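Lipoprotein (Mycoplasma mycoides subsp. capri, PDB 7ADK) is probably a protease of the chymotrypsin-like PA clan, carried as a lipoprotein and belonging to the DUF31 family of mycoplasma peptidases. Local coordinates at residues 440-445 with 544-549; 643-648 with 663-668; 743-748 with 803-808. All blocks are in the same frame, centred on the assembly; numbering follows the deposited sequence.

Interaction 1 (440-445 with 544-549); sequences PTKFYF and EVDFAK
This is an antiparallel strand pairing in the first of the two large sheets, where strand 442-447 meets the end of strand 541-546 and the turn that follows it. The local axes pass 4.7 Å apart at 157°. Phe-443 and Val-545 form the hydrogen-bonded pair: Phe-443 N to Val-545 O is 3.0 Å and almost straight, and the return bond from Val-545 N to Phe-443 O is 2.8 Å, nearly along the C=O axis. Past the last bridge, Phe-547 N still donates to Thr-441 O (3.0 Å), so the 3-10 turn at 547-548 stays tied to segment 440-445.

The side chains on one face are polar. Lys-442 has CG anti to its backbone N (chi1 -164°) and an extended chain, which carries NZ to within 2.9 Å of Asp-546 OD2, arriving above the carboxylate plane. A long salt bridge from NZ to Glu-544 OE1 (4.0 Å) completes a three-residue network. Glu-544 runs alongside Tyr-444, pointing the same way, and its OE2 takes the Tyr-444 hydroxyl on the anti lone pair at 2.7 Å. Tyr-832 OH also bonds OE2, so this buried oxygen is held by two hydroxyls; together with the lysine they would favour the charged form.

The other face is apolar. Phe-443 CD1 touches the edge of the Phe-547 ring at CD2 (3.7 Å), the rings lying obliquely, while Val-545 CG1 sits over one face of the Phe-547 ring, near its rim, and CG2 meets Phe-445. Ile-579 of helix 575-582 packs against both Phe-443 and Phe-547. The two segments are adjacent antiparallel strands of a curled sheet, consistent with the beta-barrels of PA-clan peptidases.

Interaction 2 (643-648 with 663-668); sequences DFYLDQ and SLWINS
Neither segment has regular secondary structure: two loops, one before and one after helix 651-655, come nearest at Asp-643 and Ser-663, whose CA atoms are 7.3 Å apart. No backbone bond joins them. Segment 643-648 curls into a turn, with Asp-643 OD1 accepting from Tyr-645 N two residues on (3.2 Å), the amide meeting the oxygen nearly along its C-O axis.

The second carboxylate oxygen makes the link. Asp-643 has CG anti to the backbone N (chi1 -176°), and OD2 receives the Ser-663 hydroxyl at 2.7 Å, from above the carboxylate plane. One buried carboxylate is thus held by bonds on both oxygens, which should limit its rotation and may stabilise its negative charge.

Beside this bond Trp-665 drives the benzo end of its indole into the turn. CH2, its outermost carbon, lies 3.6 Å from Phe-644 CE1, with that phenylalanine at the indole's edge and the two ring planes at 69°. Phe-644 owes its position to the crowded first torsion (chi1 56°), in which CG sits between the backbone N and the carbonyl carbon. Tyr-645 closes the group: its CE2 is 4.2 Å from Trp-665 CH2, and it and Phe-644 each lay CD2 over the rim of the other's ring face. Ser-267 O takes the Tyr-645 hydroxyl, and Val-269 packs against Asp-643, Tyr-645 and Trp-665.

Taken together, the motif is an Asx turn whose other carboxylate oxygen accepts a hydrogen bond from a serine, flanked by an aromatic cluster, and it joins the two ends of a loop-helix-loop excursion.

Interaction 3 (743-748 with 803-808); sequences YGLEIL and YKLGQY
Around Gly-744 the contact is close and buried, whereas towards Lys-804 it thins out to solvent. The touching parts run 67° apart, and no backbone pairing joins them: side chains of one segment reach the backbone of the other. Tyr-808 has CG in the crowded position between its backbone N and carbonyl carbon (chi1 70°), which sends the ring at strand 737-747. Its hydroxyl accepts from Leu-745 N at 3.1 Å, the amide lying at the ring's edge, and it also makes a weak bond to Ala-788 O. Beside it, Gly-744 CA is 3.4 Å from Tyr-808 OH.

In the reverse direction Tyr-743, with CG anti to its backbone N, extends its hydroxyl to Leu-805 O (2.6 Å), a weak hydrogen bond. The two tyrosine rings meet directly, Tyr-743 CE2 lying 4.4 Å from Tyr-808 CE1. The Leu-805 side chain packs on the backbone at Gly-744 and Leu-745: CD1 rests 3.8 Å from Leu-745 N, and CD2 is 4.2 Å from Leu-745 CD1.

The far end is looser. Tyr-803 meets Tyr-743 tip to tip, its OH 3.8 Å from Tyr-743 CE1 but hydrogen-bonded to Asp-714, and exposed Lys-804 turns away. Strand 783-792 pairs with both 737-747 and 807-809 and so lies between them in the mixed sheet, while strand 712-714 and helix 715-719 flank the Tyr-743 and Leu-805 side.

In the fold
The three contacts follow one another along the chain, neither nesting nor crossing. Interaction 1 closes a loop of 98 residues, rich in strand, within the antiparallel sheet. Interaction 2 closes the shortest, 14 residues around helix 651-655, in the loops between helices 603-606 and 688-691. Interaction 3 closes 54 residues in the mixed sheet, bringing in the segment 803-808. Their centres stand 31 to 32 Å apart and none touch; interactions 2 and 3 come nearest, about 8 Å between closest atoms, on opposite sides of the chain's centre. The sheets are nonetheless interlaced: strand 535-537, inside the loop of interaction 1, pairs with strand 737-747 of interaction 3.

Interaction 1 (440-445 with 544-549)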
loop_
_atom_site.group_PDB
_atom_site.type_symbol
_atom_site.label_atom_id
_atom_site.label_comp_id
_atom_site.label_asym_id
_atom_site.label_seq_id
_atom_site.Cartn_x
_atom_site.Cartn_y
_atom_site.Cartn_z
ATOM N N PRO B 440 9.284 -19.775 30.975
ATOM C CA PRO B 440 9.456 -18.405 31.468
ATOM C C PRO B 440 8.223 -17.523 31.254
ATOM O O PRO B 440 7.466 -17.713 30.311
ATOM C CB PRO B 440 10.662 -17.862 30.706
ATOM C CG PRO B 440 10.538 -18.550 29.358
ATOM C CD PRO B 440 10.007 -19.928 29.725
ATOM N N THR B 441 8.039 -16.518 32.107
ATOM C CA THR B 441 6.891 -15.585 32.069
ATOM C C THR B 441 7.254 -14.096 32.079
ATOM O O THR B 441 6.417 -13.262 31.734
ATOM C CB THR B 441 5.945 -15.842 33.251
ATOM O OG1 THR B 441 6.620 -15.607 34.463
ATOM C CG2 THR B 441 5.405 -17.257 33.291
ATOM N N LYS B 442 8.493 -13.738 32.431
ATOM C CA LYS B 442 8.946 -12.360 32.643
ATOM C C LYS B 442 10.082 -12.010 31.688
ATOM O O LYS B 442 11.177 -12.558 31.779
ATOM C CB LYS B 442 9.319 -12.219 34.122
ATOM C CG LYS B 442 9.434 -10.765 34.579
ATOM C CD LYS B 442 9.436 -10.712 36.107
ATOM C CE LYS B 442 9.260 -9.284 36.602
ATOM N NZ LYS B 442 8.573 -9.227 37.906
ATOM N N PHE B 443 9.788 -11.120 30.746
ATOM C CA PHE B 443 10.581 -10.861 29.542
ATOM C C PHE B 443 11.070 -9.418 29.478
ATOM O O PHE B 443 10.394 -8.514 29.954
ATOM C CB PHE B 443 9.757 -11.178 28.295
ATOM C CG PHE B 443 9.551 -12.652 28.042
ATOM C CD1 PHE B 443 8.559 -13.362 28.729
ATOM C CD2 PHE B 443 10.361 -13.316 27.118
ATOM C CE1 PHE B 443 8.349 -14.716 28.465
ATOM C CE2 PHE B 443 10.151 -14.672 26.843
ATOM C CZ PHE B 443 9.137 -15.366 27.510
ATOM N N TYR B 444 12.232 -9.212 28.859
ATOM C CA TYR B 444 12.906 -7.932 28.705
ATOM C C TYR B 444 13.109 -7.620 27.235
ATOM O O TYR B 444 13.531 -8.471 26.446
ATOM C CB TYR B 444 14.227 -7.907 29.470
ATOM C CG TYR B 444 14.071 -8.258 30.923
ATOM C CD1 TYR B 444 13.998 -9.604 31.305
ATOM C CD2 TYR B 444 13.891 -7.250 31.879
ATOM C CE1 TYR B 444 13.649 -9.943 32.617
ATOM C CE2 TYR B 444 13.587 -7.597 33.201
ATOM C CZ TYR B 444 13.412 -8.937 33.563
ATOM O OH TYR B 444 12.953 -9.247 34.797
ATOM N N PHE B 445 12.737 -6.403 26.861
ATOM C CA PHE B 445 12.684 -5.924 25.491
ATOM C C PHE B 445 13.594 -4.697 25.307
ATOM O O PHE B 445 13.483 -3.739 26.052
ATOM C CB PHE B 445 11.236 -5.590 25.140
ATOM C CG PHE B 445 10.277 -6.778 25.075
ATOM C CD1 PHE B 445 9.662 -7.300 26.228
ATOM C CD2 PHE B 445 9.970 -7.337 23.821
ATOM C CE1 PHE B 445 8.781 -8.391 26.129
ATOM C CE2 PHE B 445 9.067 -8.408 23.713
ATOM C CZ PHE B 445 8.479 -8.940 24.866
ATOM N N GLU B 544 10.721 -4.182 30.792
ATOM C CA GLU B 544 10.236 -5.437 31.356
ATOM C C GLU B 544 8.727 -5.581 31.136
ATOM O O GLU B 544 7.966 -4.641 31.357
ATOM C CB GLU B 544 10.608 -5.462 32.838
ATOM C CG GLU B 544 10.152 -6.709 33.597
ATOM C CD GLU B 544 10.456 -6.608 35.098
ATOM O OE1 GLU B 544 9.631 -6.019 35.829
ATOM O OE2 GLU B 544 11.479 -7.165 35.558
ATOM N N VAL B 545 8.297 -6.770 30.728
ATOM C CA VAL B 545 6.896 -7.171 30.667
ATOM C C VAL B 545 6.703 -8.476 31.436
ATOM O O VAL B 545 7.316 -9.494 31.115
ATOM C CB VAL B 545 6.416 -7.276 29.215
ATOM C CG1 VAL B 545 4.936 -7.591 29.171
ATOM C CG2 VAL B 545 6.632 -5.998 28.415
ATOM N N ASP B 546 5.842 -8.468 32.453
ATOM C CA ASP B 546 5.549 -9.635 33.292
ATOM C C ASP B 546 4.191 -10.243 32.922
ATOM O O ASP B 546 3.144 -9.843 33.430
ATOM C CB ASP B 546 5.669 -9.235 34.770
ATOM C CG ASP B 546 5.607 -10.408 35.761
ATOM O OD1 ASP B 546 5.210 -11.526 35.391
ATOM O OD2 ASP B 546 6.030 -10.196 36.919
ATOM N N PHE B 547 4.193 -11.195 31.974
ATOM C CA PHE B 547 2.948 -11.762 31.451
ATOM C C PHE B 547 2.165 -12.582 32.488
ATOM O O PHE B 547 0.943 -12.678 32.383
ATOM C CB PHE B 547 3.237 -12.616 30.219
ATOM C CG PHE B 547 3.749 -11.839 29.028
ATOM C CD1 PHE B 547 2.878 -10.950 28.363
ATOM C CD2 PHE B 547 5.070 -11.996 28.590
ATOM C CE1 PHE B 547 3.343 -10.218 27.258
ATOM C CE2 PHE B 547 5.532 -11.272 27.474
ATOM C CZ PHE B 547 4.664 -10.382 26.820
ATOM N N ALA B 548 2.817 -13.105 33.539
ATOM C CA ALA B 548 2.139 -13.792 34.638
ATOM C C ALA B 548 1.259 -12.855 35.490
ATOM O O ALA B 548 0.414 -13.328 36.255
ATOM C CB ALA B 548 3.166 -14.502 35.502
ATOM N N LYS B 549 1.387 -11.530 35.317
ATOM C CA LYS B 549 0.397 -10.531 35.742
ATOM C C LYS B 549 -0.025 -9.582 34.618
ATOM O O LYS B 549 -0.300 -8.424 34.866
ATOM C CB LYS B 549 0.773 -9.834 37.060
ATOM C CG LYS B 549 2.080 -9.036 37.039
ATOM C CD LYS B 549 2.222 -8.177 38.296
ATOM C CE LYS B 549 3.669 -7.787 38.528
ATOM N NZ LYS B 549 3.855 -6.843 39.623
#

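Interaction 2 (643-648 with 663-668)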
loop_
_atom_site.group_PDB
_atom_site.type_symbol
_atom_site.label_atom_id
_atom_site.label_comp_id
_atom_site.label_asym_id
_atom_site.label_seq_id
_atom_site.Cartn_x
_atom_site.Cartn_y
_atom_site.Cartn_z
ATOM N N ASP B 643 4.246 5.167 3.371
ATOM C CA ASP B 643 4.483 3.940 2.609
ATOM C C ASP B 643 4.126 4.122 1.126
ATOM O O ASP B 643 2.966 4.045 0.721
ATOM C CB ASP B 643 3.713 2.791 3.283
ATOM C CG ASP B 643 3.925 1.413 2.655
ATOM O OD1 ASP B 643 4.420 1.342 1.509
ATOM O OD2 ASP B 643 3.605 0.419 3.344
ATOM N N PHE B 644 5.148 4.388 0.316
ATOM C CA PHE B 644 5.054 4.711 -1.108
ATOM C C PHE B 644 4.916 3.503 -2.045
ATOM O O PHE B 644 4.757 3.677 -3.253
ATOM C CB PHE B 644 6.273 5.562 -1.476
ATOM C CG PHE B 644 7.629 4.958 -1.172
ATOM C CD1 PHE B 644 8.297 5.287 0.021
ATOM C CD2 PHE B 644 8.244 4.116 -2.111
ATOM C CE1 PHE B 644 9.597 4.816 0.247
ATOM C CE2 PHE B 644 9.543 3.650 -1.882
ATOM C CZ PHE B 644 10.222 4.009 -0.710
ATOM N N TYR B 645 4.977 2.277 -1.526
ATOM C CA TYR B 645 4.876 1.073 -2.352
ATOM C C TYR B 645 3.437 0.660 -2.648
ATOM O O TYR B 645 3.184 -0.065 -3.608
ATOM C CB TYR B 645 5.591 -0.075 -1.663
ATOM C CG TYR B 645 7.083 0.093 -1.530
ATOM C CD1 TYR B 645 7.904 -0.449 -2.526
ATOM C CD2 TYR B 645 7.642 0.772 -0.433
ATOM C CE1 TYR B 645 9.290 -0.284 -2.449
ATOM C CE2 TYR B 645 9.032 0.910 -0.339
ATOM C CZ TYR B 645 9.845 0.430 -1.380
ATOM O OH TYR B 645 11.168 0.679 -1.370
ATOM N N LEU B 646 2.482 1.139 -1.847
ATOM C CA LEU B 646 1.048 0.994 -2.083
ATOM C C LEU B 646 0.641 1.681 -3.399
ATOM O O LEU B 646 0.920 2.867 -3.589
ATOM C CB LEU B 646 0.286 1.595 -0.893
ATOM C CG LEU B 646 0.509 0.870 0.442
ATOM C CD1 LEU B 646 -0.014 1.716 1.592
ATOM C CD2 LEU B 646 -0.220 -0.465 0.484
ATOM N N ASP B 647 -0.019 0.970 -4.315
ATOM C CA ASP B 647 -0.557 1.571 -5.539
ATOM C C ASP B 647 -1.703 2.544 -5.221
ATOM O O ASP B 647 -2.477 2.311 -4.295
ATOM C CB ASP B 647 -1.009 0.501 -6.541
ATOM C CG ASP B 647 -1.541 1.108 -7.844
ATOM O OD1 ASP B 647 -0.970 2.106 -8.330
ATOM O OD2 ASP B 647 -2.580 0.641 -8.342
ATOM N N GLN B 648 -1.871 3.594 -6.026
ATOM C CA GLN B 648 -2.949 4.574 -5.887
ATOM C C GLN B 648 -4.345 3.929 -5.848
ATOM O O GLN B 648 -5.251 4.469 -5.218
ATOM C CB GLN B 648 -2.823 5.606 -7.021
ATOM C CG GLN B 648 -3.960 6.630 -7.043
ATOM C CD GLN B 648 -3.701 7.843 -7.917
ATOM O OE1 GLN B 648 -2.767 7.911 -8.701
ATOM N NE2 GLN B 648 -4.507 8.865 -7.815
ATOM N N SER B 663 3.649 -0.576 8.617
ATOM C CA SER B 663 4.395 -1.336 7.597
ATOM C C SER B 663 5.528 -2.165 8.221
ATOM O O SER B 663 6.031 -1.787 9.266
ATOM C CB SER B 663 5.024 -0.380 6.588
ATOM O OG SER B 663 4.081 0.492 6.018
ATOM N N LEU B 664 5.980 -3.258 7.596
ATOM C CA LEU B 664 7.138 -4.069 8.019
ATOM C C LEU B 664 8.423 -3.637 7.291
ATOM O O LEU B 664 8.944 -4.351 6.438
ATOM C CB LEU B 664 6.808 -5.559 7.813
ATOM C CG LEU B 664 7.913 -6.544 8.264
ATOM C CD1 LEU B 664 7.814 -6.893 9.735
ATOM C CD2 LEU B 664 7.803 -7.837 7.479
ATOM N N TRP B 665 8.928 -2.442 7.600
ATOM C CA TRP B 665 10.101 -1.852 6.936
ATOM C C TRP B 665 11.391 -2.667 7.163
ATOM O O TRP B 665 11.551 -3.392 8.135
ATOM C CB TRP B 665 10.257 -0.376 7.328
ATOM C CG TRP B 665 10.690 0.583 6.256
ATOM C CD1 TRP B 665 11.959 0.917 5.944
ATOM C CD2 TRP B 665 9.861 1.376 5.349
ATOM N NE1 TRP B 665 11.965 1.824 4.914
ATOM C CE2 TRP B 665 10.705 2.112 4.481
ATOM C CE3 TRP B 665 8.478 1.575 5.191
ATOM C CZ2 TRP B 665 10.222 2.916 3.454
ATOM C CZ3 TRP B 665 7.973 2.397 4.171
ATOM C CH2 TRP B 665 8.839 3.043 3.285
ATOM N N ILE B 666 12.293 -2.579 6.202
ATOM C CA ILE B 666 13.454 -3.444 5.973
ATOM C C ILE B 666 14.668 -2.575 5.631
ATOM O O ILE B 666 14.673 -1.380 5.877
ATOM C CB ILE B 666 13.044 -4.626 5.024
ATOM C CG1 ILE B 666 14.146 -5.598 4.535
ATOM C CG2 ILE B 666 12.114 -4.262 3.868
ATOM C CD1 ILE B 666 13.635 -6.849 3.809
ATOM N N ASN B 667 15.715 -3.178 5.104
ATOM C CA ASN B 667 16.988 -2.622 4.686
ATOM C C ASN B 667 17.355 -3.350 3.392
ATOM O O ASN B 667 17.941 -4.437 3.442
ATOM C CB ASN B 667 17.945 -2.936 5.830
ATOM C CG ASN B 667 19.352 -2.467 5.597
ATOM O OD1 ASN B 667 19.592 -1.405 5.050
ATOM N ND2 ASN B 667 20.336 -3.194 6.075
ATOM N N SER B 668 16.797 -2.917 2.265
ATOM C CA SER B 668 16.935 -3.581 0.961
ATOM C C SER B 668 16.522 -2.708 -0.213
ATOM O O SER B 668 15.775 -1.745 -0.064
ATOM C CB SER B 668 16.095 -4.853 0.910
ATOM O OG SER B 668 16.806 -5.887 1.520
#

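Interaction 3 (743-748 with 803-808)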
loop_
_atom_site.group_PDB
_atom_site.type_symbol
_atom_site.label_atom_id
_atom_site.label_comp_id
_atom_site.label_asym_id
_atom_site.label_seq_id
_atom_site.Cartn_x
_atom_site.Cartn_y
_atom_site.Cartn_z
ATOM N N TYR B 743 24.956 11.326 22.930
ATOM C CA TYR B 743 26.329 10.885 23.130
ATOM C C TYR B 743 26.544 9.405 22.759
ATOM O O TYR B 743 25.615 8.598 22.779
ATOM C CB TYR B 743 26.691 11.143 24.599
ATOM C CG TYR B 743 28.053 10.623 24.989
ATOM C CD1 TYR B 743 29.215 11.336 24.662
ATOM C CD2 TYR B 743 28.171 9.363 25.589
ATOM C CE1 TYR B 743 30.483 10.806 24.934
ATOM C CE2 TYR B 743 29.431 8.817 25.843
ATOM C CZ TYR B 743 30.591 9.548 25.536
ATOM O OH TYR B 743 31.797 9.054 25.885
ATOM N N GLY B 744 27.784 9.025 22.466
ATOM C CA GLY B 744 28.230 7.649 22.242
ATOM C C GLY B 744 28.694 7.363 20.816
ATOM O O GLY B 744 28.664 8.238 19.951
ATOM N N LEU B 745 29.152 6.135 20.574
ATOM C CA LEU B 745 29.472 5.649 19.233
ATOM C C LEU B 745 28.169 5.395 18.474
ATOM O O LEU B 745 27.262 4.761 19.014
ATOM C CB LEU B 745 30.339 4.384 19.346
ATOM C CG LEU B 745 30.662 3.683 18.013
ATOM C CD1 LEU B 745 31.507 4.548 17.100
ATOM C CD2 LEU B 745 31.430 2.399 18.277
ATOM N N GLU B 746 28.066 5.849 17.233
ATOM C CA GLU B 746 26.869 5.680 16.418
ATOM C C GLU B 746 27.168 5.332 14.958
ATOM O O GLU B 746 28.259 5.560 14.443
ATOM C CB GLU B 746 25.936 6.896 16.529
ATOM C CG GLU B 746 25.403 7.111 17.946
ATOM C CD GLU B 746 24.186 8.032 18.065
ATOM O OE1 GLU B 746 23.738 8.632 17.074
ATOM O OE2 GLU B 746 23.685 8.203 19.193
ATOM N N ILE B 747 26.168 4.733 14.318
ATOM C CA ILE B 747 26.217 4.078 13.012
ATOM C C ILE B 747 25.219 4.733 12.055
ATOM O O ILE B 747 24.135 5.117 12.484
ATOM C CB ILE B 747 25.898 2.585 13.209
ATOM C CG1 ILE B 747 26.845 1.870 14.195
ATOM C CG2 ILE B 747 25.836 1.831 11.890
ATOM C CD1 ILE B 747 28.317 1.884 13.829
ATOM N N LEU B 748 25.572 4.852 10.776
ATOM C CA LEU B 748 24.691 5.315 9.700
ATOM C C LEU B 748 24.348 4.152 8.736
ATOM O O LEU B 748 25.111 3.879 7.810
ATOM C CB LEU B 748 25.296 6.514 8.942
ATOM C CG LEU B 748 25.453 7.857 9.676
ATOM C CD1 LEU B 748 24.135 8.321 10.271
ATOM C CD2 LEU B 748 26.520 7.897 10.762
ATOM N N TYR B 803 38.981 15.706 25.655
ATOM C CA TYR B 803 37.900 14.844 25.162
ATOM C C TYR B 803 38.376 13.544 24.491
ATOM O O TYR B 803 39.374 13.499 23.774
ATOM C CB TYR B 803 37.025 15.630 24.196
ATOM C CG TYR B 803 35.848 14.848 23.653
ATOM C CD1 TYR B 803 34.754 14.585 24.490
ATOM C CD2 TYR B 803 35.878 14.337 22.335
ATOM C CE1 TYR B 803 33.706 13.775 24.031
ATOM C CE2 TYR B 803 34.824 13.541 21.877
ATOM C CZ TYR B 803 33.749 13.236 22.732
ATOM O OH TYR B 803 32.754 12.421 22.318
ATOM N N LYS B 804 37.571 12.489 24.652
ATOM C CA LYS B 804 37.730 11.143 24.097
ATOM C C LYS B 804 36.351 10.520 23.844
ATOM O O LYS B 804 35.399 10.878 24.521
ATOM C CB LYS B 804 38.618 10.313 25.036
ATOM C CG LYS B 804 38.222 10.292 26.528
ATOM C CD LYS B 804 39.425 9.950 27.417
ATOM C CE LYS B 804 40.395 11.140 27.549
ATOM N NZ LYS B 804 41.742 10.740 28.007
ATOM N N LEU B 805 36.233 9.586 22.897
ATOM C CA LEU B 805 34.938 8.950 22.583
ATOM C C LEU B 805 34.382 8.153 23.778
ATOM O O LEU B 805 33.172 8.023 23.922
ATOM C CB LEU B 805 35.058 8.094 21.304
ATOM C CG LEU B 805 33.914 7.086 21.039
ATOM C CD1 LEU B 805 32.568 7.750 20.799
ATOM C CD2 LEU B 805 34.219 6.250 19.814
ATOM N N GLY B 806 35.237 7.647 24.661
ATOM C CA GLY B 806 34.845 6.859 25.823
ATOM C C GLY B 806 34.612 5.387 25.507
ATOM O O GLY B 806 33.891 5.034 24.575
ATOM N N GLN B 807 35.186 4.512 26.327
ATOM C CA GLN B 807 35.034 3.064 26.218
ATOM C C GLN B 807 33.976 2.563 27.203
ATOM O O GLN B 807 34.083 2.764 28.412
ATOM C CB GLN B 807 36.398 2.421 26.470
ATOM C CG GLN B 807 36.360 0.895 26.383
ATOM C CD GLN B 807 37.576 0.292 27.034
ATOM O OE1 GLN B 807 37.550 -0.037 28.206
ATOM N NE2 GLN B 807 38.678 0.163 26.342
ATOM N N TYR B 808 32.958 1.887 26.688
ATOM C CA TYR B 808 31.791 1.486 27.452
ATOM C C TYR B 808 31.090 0.275 26.835
ATOM O O TYR B 808 31.140 0.050 25.633
ATOM C CB TYR B 808 30.834 2.686 27.596
ATOM C CG TYR B 808 30.110 3.149 26.347
ATOM C CD1 TYR B 808 30.612 4.208 25.576
ATOM C CD2 TYR B 808 28.896 2.545 25.987
ATOM C CE1 TYR B 808 29.922 4.636 24.432
ATOM C CE2 TYR B 808 28.213 2.958 24.840
ATOM C CZ TYR B 808 28.730 3.994 24.049
ATOM O OH TYR B 808 28.108 4.353 22.899
#